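Local coordinates for ActVA-Orf6 monooxygenase (Streptomyces coelicolor, PDB 1N5V), which probably catalyses a cofactor-independent oxidation of a polycyclic aromatic intermediate to a quinone during actinorhodin biosynthesis in Streptomyces, at residues G9-V14 against V60-W65. Residues are numbered along the deposited sequence; the frame is centred on the assembly and turned at random.
Sequences GFVAVV and VNYAQW. With NOM (7-hydroxy-5-methyl-3,3a,5,11b-tetrahydro-1,4-dioxa-cyclopenta[a]anthracene-2,6,11-trione), chain C.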
ATOM      1  N   GLY A   9       0.542   8.975 -10.090  1.00 35.37           N
ATOM      2  CA  GLY A   9       1.465  10.024  -9.630  1.00 34.36           C
ATOM      3  C   GLY A   9       1.423  10.224  -8.121  1.00 32.98           C
ATOM      4  O   GLY A   9       2.276  10.917  -7.613  1.00 32.19           O
ATOM      5  N   PHE A  10       0.452   9.654  -7.418  1.00 29.87           N
ATOM      6  CA  PHE A  10       0.320   9.943  -6.014  1.00 30.24           C
ATOM      7  C   PHE A  10      -0.490   8.845  -5.355  1.00 29.17           C
ATOM      8  O   PHE A  10      -1.493   8.410  -5.881  1.00 31.74           O
ATOM      9  CB  PHE A  10      -0.337  11.315  -5.842  1.00 30.28           C
ATOM     10  CG  PHE A  10      -0.467  11.862  -4.450  1.00 29.69           C
ATOM     11  CD1 PHE A  10       0.577  12.556  -3.860  1.00 30.65           C
ATOM     12  CD2 PHE A  10      -1.640  11.698  -3.734  1.00 29.03           C
ATOM     13  CE1 PHE A  10       0.472  13.044  -2.570  1.00 30.32           C
ATOM     14  CE2 PHE A  10      -1.745  12.199  -2.448  1.00 29.47           C
ATOM     15  CZ  PHE A  10      -0.716  12.918  -1.870  1.00 29.27           C
ATOM     16  N   VAL A  11      -0.038   8.451  -4.182  1.00 27.95           N
ATOM     17  CA  VAL A  11      -0.591   7.395  -3.380  1.00 24.46           C
ATOM     18  C   VAL A  11      -0.814   7.888  -1.969  1.00 25.85           C
ATOM     19  O   VAL A  11       0.010   8.491  -1.283  1.00 27.63           O
ATOM     20  CB  VAL A  11       0.367   6.174  -3.413  1.00 22.56           C
ATOM     21  CG1 VAL A  11      -0.035   5.065  -2.426  1.00 21.91           C
ATOM     22  CG2 VAL A  11       0.463   5.568  -4.811  1.00 20.89           C
ATOM     23  N   ALA A  12      -1.964   7.531  -1.436  1.00 26.39           N
ATOM     24  CA  ALA A  12      -2.368   7.748  -0.047  1.00 24.70           C
ATOM     25  C   ALA A  12      -2.614   6.352   0.545  1.00 24.23           C
ATOM     26  O   ALA A  12      -3.364   5.503   0.054  1.00 23.46           O
ATOM     27  CB  ALA A  12      -3.633   8.606   0.016  1.00 22.88           C
ATOM     28  N   VAL A  13      -1.938   6.049   1.625  1.00 25.51           N
ATOM     29  CA  VAL A  13      -2.083   4.795   2.356  1.00 25.69           C
ATOM     30  C   VAL A  13      -2.736   5.205   3.668  1.00 26.21           C
ATOM     31  O   VAL A  13      -2.131   5.902   4.468  1.00 28.62           O
ATOM     32  CB  VAL A  13      -0.721   4.149   2.609  1.00 25.13           C
ATOM     33  CG1 VAL A  13      -0.910   2.920   3.480  1.00 25.70           C
ATOM     34  CG2 VAL A  13      -0.044   3.826   1.287  1.00 21.78           C
ATOM     35  N   VAL A  14      -3.966   4.815   3.865  1.00 25.65           N
ATOM     36  CA  VAL A  14      -4.793   5.217   4.975  1.00 25.84           C
ATOM     37  C   VAL A  14      -5.109   3.975   5.807  1.00 24.74           C
ATOM     38  O   VAL A  14      -5.844   3.112   5.360  1.00 24.21           O
ATOM     39  CB  VAL A  14      -6.120   5.860   4.509  1.00 26.54           C
ATOM     40  CG1 VAL A  14      -6.908   6.416   5.681  1.00 28.80           C
ATOM     41  CG2 VAL A  14      -5.902   7.001   3.508  1.00 26.45           C
ATOM     42  N   VAL A  60      -6.681  -1.093   5.940  1.00 23.29           N
ATOM     43  CA  VAL A  60      -5.760  -0.221   5.224  1.00 22.49           C
ATOM     44  C   VAL A  60      -6.251   0.046   3.810  1.00 24.17           C
ATOM     45  O   VAL A  60      -6.567  -0.881   3.059  1.00 26.08           O
ATOM     46  CB  VAL A  60      -4.386  -0.881   5.133  1.00 22.26           C
ATOM     47  CG1 VAL A  60      -3.422   0.024   4.344  1.00 22.16           C
ATOM     48  CG2 VAL A  60      -3.788  -1.162   6.515  1.00 18.88           C
ATOM     49  N   ASN A  61      -6.345   1.267   3.375  1.00 23.24           N
ATOM     50  CA  ASN A  61      -6.736   1.658   2.020  1.00 22.68           C
ATOM     51  C   ASN A  61      -5.442   2.080   1.281  1.00 22.19           C
ATOM     52  O   ASN A  61      -4.791   2.964   1.787  1.00 19.00           O
ATOM     53  CB  ASN A  61      -7.628   2.910   2.119  1.00 23.87           C
ATOM     54  CG  ASN A  61      -8.036   3.552   0.811  1.00 24.85           C
ATOM     55  OD1 ASN A  61      -7.952   2.981  -0.247  1.00 22.72           O
ATOM     56  ND2 ASN A  61      -8.636   4.744   0.757  1.00 26.26           N
ATOM     57  N   TYR A  62      -5.071   1.516   0.172  1.00 21.87           N
ATOM     58  CA  TYR A  62      -4.010   1.861  -0.738  1.00 21.54           C
ATOM     59  C   TYR A  62      -4.718   2.540  -1.911  1.00 20.75           C
ATOM     60  O   TYR A  62      -5.502   1.843  -2.574  1.00 21.22           O
ATOM     61  CB  TYR A  62      -3.265   0.632  -1.277  1.00 22.23           C
ATOM     62  CG  TYR A  62      -2.143   0.931  -2.233  1.00 21.20           C
ATOM     63  CD1 TYR A  62      -0.917   1.392  -1.773  1.00 23.92           C
ATOM     64  CD2 TYR A  62      -2.306   0.770  -3.606  1.00 23.09           C
ATOM     65  CE1 TYR A  62       0.167   1.705  -2.639  1.00 21.67           C
ATOM     66  CE2 TYR A  62      -1.284   1.090  -4.493  1.00 23.67           C
ATOM     67  CZ  TYR A  62      -0.077   1.549  -3.983  1.00 23.67           C
ATOM     68  OH  TYR A  62       0.907   1.886  -4.866  1.00 26.93           O
ATOM     69  N   ALA A  63      -4.657   3.853  -1.971  1.00 21.46           N
ATOM     70  CA  ALA A  63      -5.381   4.652  -2.939  1.00 22.32           C
ATOM     71  C   ALA A  63      -4.446   5.261  -3.978  1.00 23.74           C
ATOM     72  O   ALA A  63      -3.357   5.817  -3.697  1.00 25.41           O
ATOM     73  CB  ALA A  63      -6.176   5.691  -2.185  1.00 18.92           C
ATOM     74  N   GLN A  64      -4.792   5.121  -5.235  1.00 22.50           N
ATOM     75  CA  GLN A  64      -3.972   5.580  -6.367  1.00 23.79           C
ATOM     76  C   GLN A  64      -4.626   6.789  -7.033  1.00 25.75           C
ATOM     77  O   GLN A  64      -5.842   6.769  -7.223  1.00 24.76           O
ATOM     78  CB  GLN A  64      -3.908   4.470  -7.431  1.00 25.40           C
ATOM     79  CG  GLN A  64      -3.021   3.282  -7.174  1.00 24.46           C
ATOM     80  CD  GLN A  64      -3.183   2.174  -8.215  1.00 25.95           C
ATOM     81  OE1 GLN A  64      -4.287   1.948  -8.759  1.00 27.00           O
ATOM     82  NE2 GLN A  64      -2.132   1.414  -8.524  1.00 24.85           N
ATOM     83  N   TRP A  65      -3.858   7.855  -7.287  1.00 26.06           N
ATOM     84  CA  TRP A  65      -4.286   9.095  -7.827  1.00 27.87           C
ATOM     85  C   TRP A  65      -3.324   9.500  -8.956  1.00 30.23           C
ATOM     86  O   TRP A  65      -2.149   9.148  -8.870  1.00 29.38           O
ATOM     87  CB  TRP A  65      -4.307  10.296  -6.831  1.00 25.20           C
ATOM     88  CG  TRP A  65      -5.464  10.139  -5.904  1.00 25.19           C
ATOM     89  CD1 TRP A  65      -5.461   9.374  -4.753  1.00 22.67           C
ATOM     90  CD2 TRP A  65      -6.808  10.642  -6.095  1.00 24.66           C
ATOM     91  NE1 TRP A  65      -6.734   9.409  -4.234  1.00 24.38           N
ATOM     92  CE2 TRP A  65      -7.568  10.186  -5.005  1.00 23.90           C
ATOM     93  CE3 TRP A  65      -7.423  11.419  -7.038  1.00 23.70           C
ATOM     94  CZ2 TRP A  65      -8.897  10.503  -4.831  1.00 25.62           C
ATOM     95  CZ3 TRP A  65      -8.761  11.758  -6.894  1.00 26.42           C
ATOM     96  CH2 TRP A  65      -9.501  11.291  -5.798  1.00 27.58           C
TER
HETATM   97  C1  NOM C1001     -10.337   6.888  -1.359  1.00 50.75           C
HETATM   98  C2  NOM C1001     -10.753   7.105  -0.056  1.00 50.41           C
HETATM   99  C3  NOM C1001      -9.976   7.901   0.778  1.00 50.77           C
HETATM  100  C4  NOM C1001      -8.784   8.504   0.351  1.00 50.49           C
HETATM  101  C5  NOM C1001      -8.400   8.273  -0.969  1.00 51.23           C
HETATM  102  C6  NOM C1001      -9.175   7.489  -1.819  1.00 50.92           C
HETATM  103  C10 NOM C1001     -10.379   8.131   2.131  1.00 50.93           C
HETATM  104  C9  NOM C1001      -9.597   8.947   3.012  1.00 49.32           C
HETATM  105  C8  NOM C1001      -8.402   9.563   2.594  1.00 48.37           C
HETATM  106  C7  NOM C1001      -7.999   9.328   1.228  1.00 48.39           C
HETATM  107  O3  NOM C1001      -6.959   9.860   0.881  1.00 46.86           O
HETATM  108  O4  NOM C1001     -11.405   7.645   2.600  1.00 52.18           O
HETATM  109  O2  NOM C1001      -7.223   8.814  -1.436  1.00 51.44           O
HETATM  110  C13 NOM C1001     -10.075   9.118   4.312  1.00 50.64           C
HETATM  111  C14 NOM C1001      -9.025   9.662   5.311  1.00 51.02           C
HETATM  112  O1  NOM C1001      -8.089  10.566   4.823  1.00 49.84           O
HETATM  113  C11 NOM C1001      -7.684  10.338   3.484  1.00 48.27           C
HETATM  114  C12 NOM C1001      -6.232  10.695   3.292  1.00 45.66           C
HETATM  115  C15 NOM C1001      -9.748  10.046   6.584  1.00 52.20           C
HETATM  116  C16 NOM C1001     -11.080   9.257   6.458  1.00 54.98           C
HETATM  117  O5  NOM C1001     -11.828   9.225   7.447  1.00 57.77           O
HETATM  118  O6  NOM C1001     -11.335   8.707   5.378  1.00 53.41           O
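Asn61 and Val14 exchange both of their backbone bonds: Asn61 N gives to Val14 O at 2.8 Å, and Val14 N returns one to Asn61 O that is nearly straight at 169°. Two residues along, Ala12 and Ala63 repeat the exchange. The ladder ends in a classic beta bulge, where Gly9 and Phe10 both face Trp65. Trp65 O takes two donors, Gly9 N in the carbonyl plane and Phe10 N tilted from it, while Trp65 N bonds to Phe10 O at 2.8 Å. Between these pairs, Val11 and Val13 instead turn their backbones to strand 99-109, as Tyr62 and Gln64 do to strand 45-53.

On the face carrying Val11, Val13 and Tyr62, a chi1 of 172° sets Val11 CG1 anti to the backbone N and brings it obliquely to the Tyr62 ring, 3.4 Å from Tyr62 CE1. Tyr62 OH is hydrogen-bonded to His51 of the second subunit, and its ring stacks on that subunit's Tyr62, so this side belongs to the dimer interface. The other face carries NOM. Trp65 NE1 donates to NOM O2 at 2.9 Å, Ala63 CB lies 3.4 Å from that oxygen, and Val14 CG2 packs against ring carbon C8. These central strands of the ferredoxin-like dimeric alpha/beta-barrel fold thus pair their backbones with each other and their neighbours, while the Trp65 indole N-H and Tyr71 hydroxyl hydrogen-bond NOM amid apolar contacts from Ala63 and Val14.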